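Long-range contacts in 401aa long hypothetical glucose-1-phosphate thymidylyltransferase (Sulfolobus tokodaii, PDB 2GGO), which acts as a bifunctional enzyme in the synthesis of the nucleotide sugars UDP-N-acetylglucosamine and UDP-N-acetylgalactosamine: residues P22-P27 with E59-K64; D48-V53 with S69-K74; N90-I95 with K162-I167. All blocks are in the same frame, centred on the assembly; numbering follows the deposited sequence.

Overall arrangement
All three contacts belong to the N-terminal nucleotidyltransferase region: interactions 2 and 3 lie in its mixed seven-stranded sheet, while interaction 1 packs a loop and helix 58-64 against it. Interactions 1 and 2 have centres about 12 Å apart and touch: Phe61 packs on Val51, Val53 and Ile70 of the two strands that interaction 2 joins. Their segments alternate along the chain, because the helix of interaction 1 is the crossover between those strands. Interaction 3 follows in sequence, about 15 Å from interaction 2 between centres, strand 2-6 separating the two strand pairs. Parallel pairing near one margin and antiparallel pairing further in build a single sheet, and Gln73, after strand 69-72, probably belongs to the nucleoside triphosphate site.

Interaction 1: P22-P27 with E59-K64; sequences PKAFVP and EYFEKK
Phe25 drives its ring between Tyr60 and Phe61, two neighbours on helix 58-64, and can be followed outward atom by atom. From CB the ring carbon CG lies anti to the carbonyl carbon (chi1 -68°), and it is there that the first partner appears, CE2 of Tyr60. On one flank, CD2 comes to 3.5 Å from that same Tyr60 CE2, which sits over a face of the Phe25 ring, displaced toward its rim. On the other flank, CD1 has the distant CE of Lys64, and CE1 lies 3.7 Å from CB of Lys64. Further out, CE2 of Phe25 stands over a face of the Phe61 ring, 3.5 Å from its CE1. At the tip, CZ meets CB of Lys64 and CD1 of Phe61.

Phe25 therefore plays both parts in two edge-to-face pairs: it offers a face to the edge of Tyr60, with planes 60° apart, and an edge to the face of Phe61, with planes 61° apart. Pro22 completes the cluster. Its CD makes a CH-pi contact over the face of Tyr60, 3.7 Å from the ring centroid, while its CG lies 3.5 Å from CE2 of Phe61. Ala24 adds only its CB, against CE1 and CZ of Phe61. Ile34 of helix 33-43 touches Ala24, Phe25 and Phe61. This is an aromatic cluster fastening a short 3-10 turn to the crossover helix of a beta-alpha-beta unit, within the nucleotidyltransferase fold and close to Gly11 of the predicted nucleoside triphosphate site.

Interaction 2: D48-V53 with S69-K74; sequences DITVIV and SIVTQK
Val71 N donates to Val51 O at 2.8 Å, one rung of the staggered ladder of parallel strands: Val51 bonds to Ser69 and Val71, and Val71 to Val51 and Val53. The other backbone hydrogen bonds are Ser69 N to Ile49 O, Val51 N to Ser69 O (2.7 Å), Val53 N to Val71 O and Gln73 N to Val53 O. Weaker CA-H...O contacts supplement them, among them Ile52 CA to Val71 O at 3.0 Å.

Apolar contacts occupy both faces of the sheet. In Val53, CG1 lies anti to the carbonyl carbon (chi1 -51°), which leaves CG2 between the backbone N and the carbonyl carbon; there it meets CG2 of Ile70 at 3.5 Å, on the face covered by Phe61. On the other face, CG2 of Thr50 lies 3.7 Å from CG2 of Val71, and the side chains of Ile52 and Gln73 cross at about a right angle, CG2 of Ile52 lying 3.7 Å from CB of Gln73.

At the start of the pair one water donates to Asp48 OD1, with a longer link to Ile49 O, and lies beside Ser69 OG. Asp48 OD2 forms a salt bridge with Lys2.

Together with helix 58-64 the strands form a beta-alpha-beta crossover at the margin of the GT-A type sheet, delivering Gln73 to the predicted nucleoside triphosphate site beside Ala8.

Interaction 3: N90-I95 with K162-I167; sequences NDEALI and KLNSDI
Glu92 places CG anti to its carbonyl carbon (chi1 -47°) and runs on extended, whereas Lys162 starts with CG anti to the backbone N (chi1 -157°) and then bends at chi2 and chi3. Those bends turn CD and CE, the last bond runs on extended, and NZ reaches Glu92, two residues before Leu94, the bridge partner of Lys162. There it forms a salt bridge of 2.8 Å with OE1 of Glu92, using the lone pair of that oxygen turned away from its twin. The same NZ donates to Asn164 OD1 at 3.0 Å, in the plane of the amide and on a lone pair. Asn164 and Glu92 lie side by side, pointing the same way, with OD1 of Asn164 3.2 Å from CG of Glu92 and their flat groups turned 50° against each other. Beyond the pair, NZ also bonds to the carbonyl oxygens of Leu114 and Glu116, so that four oxygens surround the ammonium of this buried residue, whose three N-H groups must be shared among them. An alanine in place of Lys162 would probably leave the Glu92 carboxylate without its charged mate and those carbonyls without a shared donor.

Beneath these side chains, strands 92-97 and 155-164 pair antiparallel inside the mixed sheet of the nucleotidyltransferase fold, next to the parallel strand 2-6. Ala93 and Leu163 form the hydrogen-bonded pair, with Ala93 N to Leu163 O at 2.8 Å and Leu163 N to Ala93 O at 2.9 Å. Glu92 with Asn164, and Leu94 with Lys162, are the flanking non-hydrogen-bonded pairs. As the ladder ends, Asp91 O receives Ser165 N at 2.7 Å, and OG of Ser165 adds a weak bond to the same oxygen. Leu94 reaches Lys162 CB with its CD1, while Ile108 and Ile111 of helix 106-111 pack against the Leu94 side chain.

Interaction 1: P22-P27 with E59-K64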
loop_
_atom_site.group_PDB
_atom_site.type_symbol
_atom_site.label_atom_id
_atom_site.label_comp_id
_atom_site.label_asym_id
_atom_site.label_seq_id
_atom_site.Cartn_x
_atom_site.Cartn_y
_atom_site.Cartn_z
ATOM N N PRO A 22 8.843 -5.345 -2.893
ATOM C CA PRO A 22 8.903 -4.527 -1.658
ATOM C C PRO A 22 7.654 -3.708 -1.549
ATOM O O PRO A 22 7.077 -3.389 -2.575
ATOM C CB PRO A 22 10.146 -3.615 -1.863
ATOM C CG PRO A 22 10.862 -4.161 -3.056
ATOM C CD PRO A 22 9.853 -4.932 -3.881
ATOM N N LYS A 23 7.175 -3.385 -0.353
ATOM C CA LYS A 23 5.906 -2.612 -0.326
ATOM C C LYS A 23 5.874 -1.330 -1.127
ATOM O O LYS A 23 4.797 -0.866 -1.481
ATOM C CB LYS A 23 5.422 -2.289 1.074
ATOM C CG LYS A 23 6.463 -2.532 2.126
ATOM C CD LYS A 23 6.596 -1.304 3.039
ATOM C CE LYS A 23 7.886 -1.400 3.893
ATOM N NZ LYS A 23 7.692 -0.846 5.281
ATOM N N ALA A 24 7.049 -0.744 -1.388
ATOM C CA ALA A 24 7.139 0.534 -2.108
ATOM C C ALA A 24 6.597 0.355 -3.495
ATOM O O ALA A 24 6.212 1.322 -4.155
ATOM C CB ALA A 24 8.605 0.973 -2.176
ATOM N N PHE A 25 6.554 -0.896 -3.946
ATOM C CA PHE A 25 6.081 -1.199 -5.318
ATOM C C PHE A 25 4.626 -1.706 -5.437
ATOM O O PHE A 25 4.204 -2.064 -6.494
ATOM C CB PHE A 25 7.078 -2.103 -6.038
ATOM C CG PHE A 25 8.358 -1.413 -6.338
ATOM C CD1 PHE A 25 8.454 -0.571 -7.457
ATOM C CD2 PHE A 25 9.440 -1.543 -5.488
ATOM C CE1 PHE A 25 9.625 0.115 -7.721
ATOM C CE2 PHE A 25 10.612 -0.852 -5.735
ATOM C CZ PHE A 25 10.706 -0.025 -6.861
ATOM N N VAL A 26 3.896 -1.726 -4.342
ATOM C CA VAL A 26 2.452 -2.003 -4.347
ATOM C C VAL A 26 1.811 -1.045 -5.351
ATOM O O VAL A 26 2.061 0.174 -5.244
ATOM C CB VAL A 26 1.854 -1.790 -2.941
ATOM C CG1 VAL A 26 0.336 -1.624 -2.977
ATOM C CG2 VAL A 26 2.175 -2.941 -2.053
ATOM N N PRO A 27 0.991 -1.573 -6.328
ATOM C CA PRO A 27 0.382 -0.661 -7.273
ATOM C C PRO A 27 -0.880 0.037 -6.740
ATOM O O PRO A 27 -1.666 -0.500 -5.924
ATOM C CB PRO A 27 0.086 -1.543 -8.495
ATOM C CG PRO A 27 -0.093 -2.874 -7.979
ATOM C CD PRO A 27 0.569 -2.967 -6.615
ATOM N N GLU A 59 18.667 -4.677 -5.068
ATOM C CA GLU A 59 18.766 -4.977 -6.498
ATOM C C GLU A 59 17.496 -4.591 -7.248
ATOM O O GLU A 59 17.549 -4.044 -8.365
ATOM C CB GLU A 59 19.018 -6.477 -6.707
ATOM C CG GLU A 59 19.164 -6.873 -8.200
ATOM C CD GLU A 59 18.162 -7.959 -8.683
ATOM O OE1 GLU A 59 18.606 -8.877 -9.410
ATOM O OE2 GLU A 59 16.940 -7.887 -8.376
ATOM N N TYR A 60 16.365 -4.934 -6.620
ATOM C CA TYR A 60 15.028 -4.653 -7.122
ATOM C C TYR A 60 14.807 -3.147 -7.398
ATOM O O TYR A 60 14.367 -2.757 -8.496
ATOM C CB TYR A 60 13.993 -5.197 -6.114
ATOM C CG TYR A 60 12.592 -5.319 -6.680
ATOM C CD1 TYR A 60 12.087 -6.539 -7.100
ATOM C CD2 TYR A 60 11.792 -4.199 -6.830
ATOM C CE1 TYR A 60 10.818 -6.631 -7.632
ATOM C CE2 TYR A 60 10.544 -4.284 -7.359
ATOM C CZ TYR A 60 10.047 -5.495 -7.751
ATOM O OH TYR A 60 8.774 -5.520 -8.277
ATOM N N PHE A 61 15.121 -2.325 -6.393
ATOM C CA PHE A 61 14.990 -0.869 -6.493
ATOM C C PHE A 61 15.856 -0.296 -7.590
ATOM O O PHE A 61 15.394 0.455 -8.430
ATOM C CB PHE A 61 15.308 -0.199 -5.154
ATOM C CG PHE A 61 14.217 -0.326 -4.123
ATOM C CD1 PHE A 61 13.295 0.699 -3.940
ATOM C CD2 PHE A 61 14.120 -1.468 -3.324
ATOM C CE1 PHE A 61 12.287 0.607 -2.981
ATOM C CE2 PHE A 61 13.135 -1.577 -2.335
ATOM C CZ PHE A 61 12.203 -0.555 -2.170
ATOM N N GLU A 62 17.126 -0.674 -7.587
ATOM C CA GLU A 62 18.047 -0.240 -8.624
ATOM C C GLU A 62 17.490 -0.559 -9.995
ATOM O O GLU A 62 17.526 0.277 -10.877
ATOM C CB GLU A 62 19.441 -0.836 -8.421
ATOM C CG GLU A 62 20.525 0.216 -8.175
ATOM C CD GLU A 62 21.630 -0.242 -7.195
ATOM O OE1 GLU A 62 21.555 -1.389 -6.666
ATOM O OE2 GLU A 62 22.575 0.560 -6.942
ATOM N N LYS A 63 16.943 -1.757 -10.165
ATOM C CA LYS A 63 16.448 -2.187 -11.471
ATOM C C LYS A 63 15.243 -1.398 -11.956
ATOM O O LYS A 63 15.147 -1.112 -13.144
ATOM C CB LYS A 63 16.165 -3.694 -11.465
ATOM C CG LYS A 63 17.443 -4.487 -11.720
ATOM C CD LYS A 63 17.418 -5.922 -11.168
ATOM C CE LYS A 63 18.557 -6.769 -11.794
ATOM N NZ LYS A 63 18.237 -7.292 -13.178
ATOM N N LYS A 64 14.352 -1.030 -11.024
ATOM C CA LYS A 64 13.084 -0.350 -11.332
ATOM C C LYS A 64 13.143 1.196 -11.354
ATOM O O LYS A 64 12.467 1.830 -12.161
ATOM C CB LYS A 64 11.985 -0.842 -10.384
ATOM C CG LYS A 64 11.514 -2.269 -10.624
ATOM C CD LYS A 64 10.435 -2.355 -11.705
ATOM C CE LYS A 64 9.026 -2.405 -11.097
ATOM N NZ LYS A 64 8.063 -1.429 -11.770
#

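Interaction 2: D48-V53 with S69-K74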
loop_
_atom_site.group_PDB
_atom_site.type_symbol
_atom_site.label_atom_id
_atom_site.label_comp_id
_atom_site.label_asym_id
_atom_site.label_seq_id
_atom_site.Cartn_x
_atom_site.Cartn_y
_atom_site.Cartn_z
ATOM N N ASP A 48 16.886 15.455 -5.608
ATOM C CA ASP A 48 17.871 14.624 -4.968
ATOM C C ASP A 48 17.190 13.698 -3.987
ATOM O O ASP A 48 17.079 14.007 -2.771
ATOM C CB ASP A 48 18.907 15.473 -4.264
ATOM C CG ASP A 48 20.076 14.662 -3.801
ATOM O OD1 ASP A 48 20.015 13.413 -3.874
ATOM O OD2 ASP A 48 21.058 15.275 -3.357
ATOM N N ILE A 49 16.734 12.569 -4.531
ATOM C CA ILE A 49 15.917 11.631 -3.753
ATOM C C ILE A 49 16.709 10.375 -3.516
ATOM O O ILE A 49 17.288 9.846 -4.428
ATOM C CB ILE A 49 14.552 11.323 -4.434
ATOM C CG1 ILE A 49 13.846 12.635 -4.811
ATOM C CG2 ILE A 49 13.719 10.410 -3.518
ATOM C CD1 ILE A 49 12.752 12.552 -5.932
ATOM N N THR A 50 16.714 9.924 -2.275
ATOM C CA THR A 50 17.391 8.723 -1.874
ATOM C C THR A 50 16.393 7.776 -1.202
ATOM O O THR A 50 15.638 8.185 -0.295
ATOM C CB THR A 50 18.479 9.041 -0.854
ATOM O OG1 THR A 50 19.402 9.951 -1.440
ATOM C CG2 THR A 50 19.233 7.771 -0.441
ATOM N N VAL A 51 16.414 6.507 -1.606
ATOM C CA VAL A 51 15.661 5.479 -0.871
ATOM C C VAL A 51 16.552 4.640 0.052
ATOM O O VAL A 51 17.512 4.038 -0.389
ATOM C CB VAL A 51 14.882 4.545 -1.825
ATOM C CG1 VAL A 51 13.774 3.844 -1.071
ATOM C CG2 VAL A 51 14.319 5.336 -2.954
ATOM N N ILE A 52 16.237 4.602 1.333
ATOM C CA ILE A 52 16.885 3.640 2.221
ATOM C C ILE A 52 16.082 2.330 2.165
ATOM O O ILE A 52 14.875 2.302 2.383
ATOM C CB ILE A 52 17.011 4.181 3.642
ATOM C CG1 ILE A 52 17.910 5.432 3.597
ATOM C CG2 ILE A 52 17.605 3.118 4.590
ATOM C CD1 ILE A 52 17.410 6.597 4.429
ATOM N N VAL A 53 16.776 1.268 1.804
ATOM C CA VAL A 53 16.170 -0.020 1.553
ATOM C C VAL A 53 16.919 -1.097 2.356
ATOM O O VAL A 53 17.916 -0.809 3.027
ATOM C CB VAL A 53 16.161 -0.343 0.032
ATOM C CG1 VAL A 53 15.572 0.798 -0.731
ATOM C CG2 VAL A 53 17.562 -0.657 -0.516
ATOM N N SER A 69 18.680 7.567 -5.990
ATOM C CA SER A 69 19.783 6.972 -5.248
ATOM C C SER A 69 19.302 5.955 -4.258
ATOM O O SER A 69 18.443 6.249 -3.433
ATOM C CB SER A 69 20.569 8.056 -4.499
ATOM O OG SER A 69 21.127 9.001 -5.418
ATOM N N ILE A 70 19.889 4.770 -4.303
ATOM C CA ILE A 70 19.461 3.714 -3.421
ATOM C C ILE A 70 20.534 3.431 -2.404
ATOM O O ILE A 70 21.701 3.265 -2.735
ATOM C CB ILE A 70 19.061 2.414 -4.207
ATOM C CG1 ILE A 70 17.846 2.659 -5.102
ATOM C CG2 ILE A 70 18.735 1.268 -3.250
ATOM C CD1 ILE A 70 18.169 2.798 -6.568
ATOM N N VAL A 71 20.146 3.381 -1.146
ATOM C CA VAL A 71 21.119 3.213 -0.098
ATOM C C VAL A 71 20.578 2.162 0.838
ATOM O O VAL A 71 19.485 2.302 1.366
ATOM C CB VAL A 71 21.383 4.569 0.621
ATOM C CG1 VAL A 71 22.169 4.389 1.892
ATOM C CG2 VAL A 71 22.126 5.491 -0.300
ATOM N N THR A 72 21.340 1.095 1.023
ATOM C CA THR A 72 20.924 0.008 1.897
ATOM C C THR A 72 21.121 0.373 3.360
ATOM O O THR A 72 22.030 1.103 3.712
ATOM C CB THR A 72 21.650 -1.308 1.592
ATOM O OG1 THR A 72 22.997 -1.212 2.048
ATOM C CG2 THR A 72 21.638 -1.610 0.113
ATOM N N GLN A 73 20.247 -0.151 4.201
ATOM C CA GLN A 73 20.216 0.184 5.592
ATOM C C GLN A 73 21.231 -0.649 6.360
ATOM O O GLN A 73 21.583 -1.764 5.945
ATOM C CB GLN A 73 18.797 -0.024 6.113
ATOM C CG GLN A 73 18.662 -0.290 7.585
ATOM C CD GLN A 73 17.332 0.164 8.123
ATOM O OE1 GLN A 73 16.597 0.873 7.459
ATOM N NE2 GLN A 73 17.020 -0.235 9.344
ATOM N N LYS A 74 21.722 -0.064 7.460
ATOM C CA LYS A 74 22.512 -0.745 8.495
ATOM C C LYS A 74 21.885 -2.085 8.890
ATOM O O LYS A 74 20.733 -2.139 9.358
ATOM C CB LYS A 74 22.603 0.143 9.737
ATOM C CG LYS A 74 23.561 1.317 9.632
ATOM C CD LYS A 74 24.927 0.985 10.241
ATOM C CE LYS A 74 25.569 2.223 10.877
ATOM N NZ LYS A 74 27.063 2.148 10.877
HETATM O O HOH W 1 19.961 11.192 -5.766
#

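Interaction 3: N90-I95 with K162-I167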
loop_
_atom_site.group_PDB
_atom_site.type_symbol
_atom_site.label_atom_id
_atom_site.label_comp_id
_atom_site.label_asym_id
_atom_site.label_seq_id
_atom_site.Cartn_x
_atom_site.Cartn_y
_atom_site.Cartn_z
ATOM N N ASN A 90 23.756 16.960 5.478
ATOM C CA ASN A 90 23.970 18.148 6.311
ATOM C C ASN A 90 22.814 19.144 6.016
ATOM O O ASN A 90 21.996 18.907 5.103
ATOM C CB ASN A 90 25.358 18.763 6.016
ATOM C CG ASN A 90 26.391 17.708 5.590
ATOM O OD1 ASN A 90 27.085 17.111 6.426
ATOM N ND2 ASN A 90 26.484 17.469 4.283
ATOM N N ASP A 91 22.753 20.242 6.776
ATOM C CA ASP A 91 21.676 21.240 6.669
ATOM C C ASP A 91 20.322 20.575 6.916
ATOM O O ASP A 91 19.962 20.314 8.070
ATOM C CB ASP A 91 21.674 21.986 5.313
ATOM C CG ASP A 91 23.036 21.957 4.612
ATOM O OD1 ASP A 91 23.984 22.628 5.117
ATOM O OD2 ASP A 91 23.149 21.255 3.559
ATOM N N GLU A 92 19.603 20.278 5.829
ATOM C CA GLU A 92 18.202 19.858 5.892
ATOM C C GLU A 92 17.861 18.659 4.997
ATOM O O GLU A 92 18.421 18.490 3.907
ATOM C CB GLU A 92 17.289 21.009 5.483
ATOM C CG GLU A 92 17.575 22.335 6.104
ATOM C CD GLU A 92 16.816 23.436 5.426
ATOM O OE1 GLU A 92 15.638 23.650 5.752
ATOM O OE2 GLU A 92 17.404 24.104 4.557
ATOM N N ALA A 93 16.904 17.852 5.442
ATOM C CA ALA A 93 16.365 16.804 4.582
ATOM C C ALA A 93 14.889 16.659 4.831
ATOM O O ALA A 93 14.427 16.878 5.957
ATOM C CB ALA A 93 17.070 15.501 4.810
ATOM N N LEU A 94 14.159 16.358 3.749
ATOM C CA LEU A 94 12.788 15.858 3.814
ATOM C C LEU A 94 12.831 14.323 3.917
ATOM O O LEU A 94 13.479 13.652 3.106
ATOM C CB LEU A 94 11.980 16.310 2.603
ATOM C CG LEU A 94 10.474 16.062 2.710
ATOM C CD1 LEU A 94 9.773 17.110 3.500
ATOM C CD2 LEU A 94 9.886 16.015 1.358
ATOM N N ILE A 95 12.188 13.799 4.964
ATOM C CA ILE A 95 12.136 12.376 5.270
ATOM C C ILE A 95 10.682 11.957 5.098
ATOM O O ILE A 95 9.772 12.594 5.651
ATOM C CB ILE A 95 12.648 12.097 6.725
ATOM C CG1 ILE A 95 14.162 11.896 6.789
ATOM C CG2 ILE A 95 12.043 10.840 7.294
ATOM C CD1 ILE A 95 14.991 12.821 5.950
ATOM N N LYS A 162 10.570 17.336 7.944
ATOM C CA LYS A 162 11.617 18.204 7.395
ATOM C C LYS A 162 12.542 18.511 8.580
ATOM O O LYS A 162 12.199 19.296 9.481
ATOM C CB LYS A 162 11.013 19.493 6.815
ATOM C CG LYS A 162 11.816 20.218 5.773
ATOM C CD LYS A 162 13.052 20.921 6.327
ATOM C CE LYS A 162 12.698 22.072 7.272
ATOM N NZ LYS A 162 13.863 22.878 7.797
ATOM N N LEU A 163 13.702 17.862 8.579
ATOM C CA LEU A 163 14.580 17.857 9.737
ATOM C C LEU A 163 15.930 18.410 9.347
ATOM O O LEU A 163 16.424 18.162 8.231
ATOM C CB LEU A 163 14.734 16.443 10.326
ATOM C CG LEU A 163 13.480 15.665 10.765
ATOM C CD1 LEU A 163 13.841 14.256 11.110
ATOM C CD2 LEU A 163 12.739 16.315 11.918
ATOM N N ASN A 164 16.495 19.192 10.265
ATOM C CA ASN A 164 17.854 19.713 10.116
ATOM C C ASN A 164 18.891 18.790 10.773
ATOM O O ASN A 164 18.543 17.959 11.619
ATOM C CB ASN A 164 17.931 21.130 10.661
ATOM C CG ASN A 164 16.731 21.955 10.273
ATOM O OD1 ASN A 164 16.394 22.072 9.097
ATOM N ND2 ASN A 164 16.068 22.523 11.264
ATOM N N SER A 165 20.151 18.925 10.373
ATOM C CA SER A 165 21.222 18.058 10.859
ATOM C C SER A 165 21.326 17.921 12.404
ATOM O O SER A 165 22.039 17.045 12.898
ATOM C CB SER A 165 22.555 18.495 10.245
ATOM O OG SER A 165 22.621 19.911 10.144
ATOM N N ASP A 166 20.612 18.761 13.158
ATOM C CA ASP A 166 20.495 18.614 14.622
ATOM C C ASP A 166 19.864 17.303 15.030
ATOM O O ASP A 166 19.955 16.914 16.191
ATOM C CB ASP A 166 19.609 19.695 15.230
ATOM C CG ASP A 166 19.870 21.045 14.655
ATOM O OD1 ASP A 166 21.038 21.290 14.271
ATOM O OD2 ASP A 166 18.904 21.848 14.586
ATOM N N ILE A 167 19.180 16.645 14.100
ATOM C CA ILE A 167 18.545 15.389 14.424
ATOM C C ILE A 167 19.569 14.323 14.858
ATOM O O ILE A 167 19.284 13.527 15.763
ATOM C CB ILE A 167 17.620 14.869 13.286
ATOM C CG1 ILE A 167 16.584 13.880 13.851
ATOM C CG2 ILE A 167 18.427 14.241 12.132
ATOM C CD1 ILE A 167 15.823 14.374 15.096
#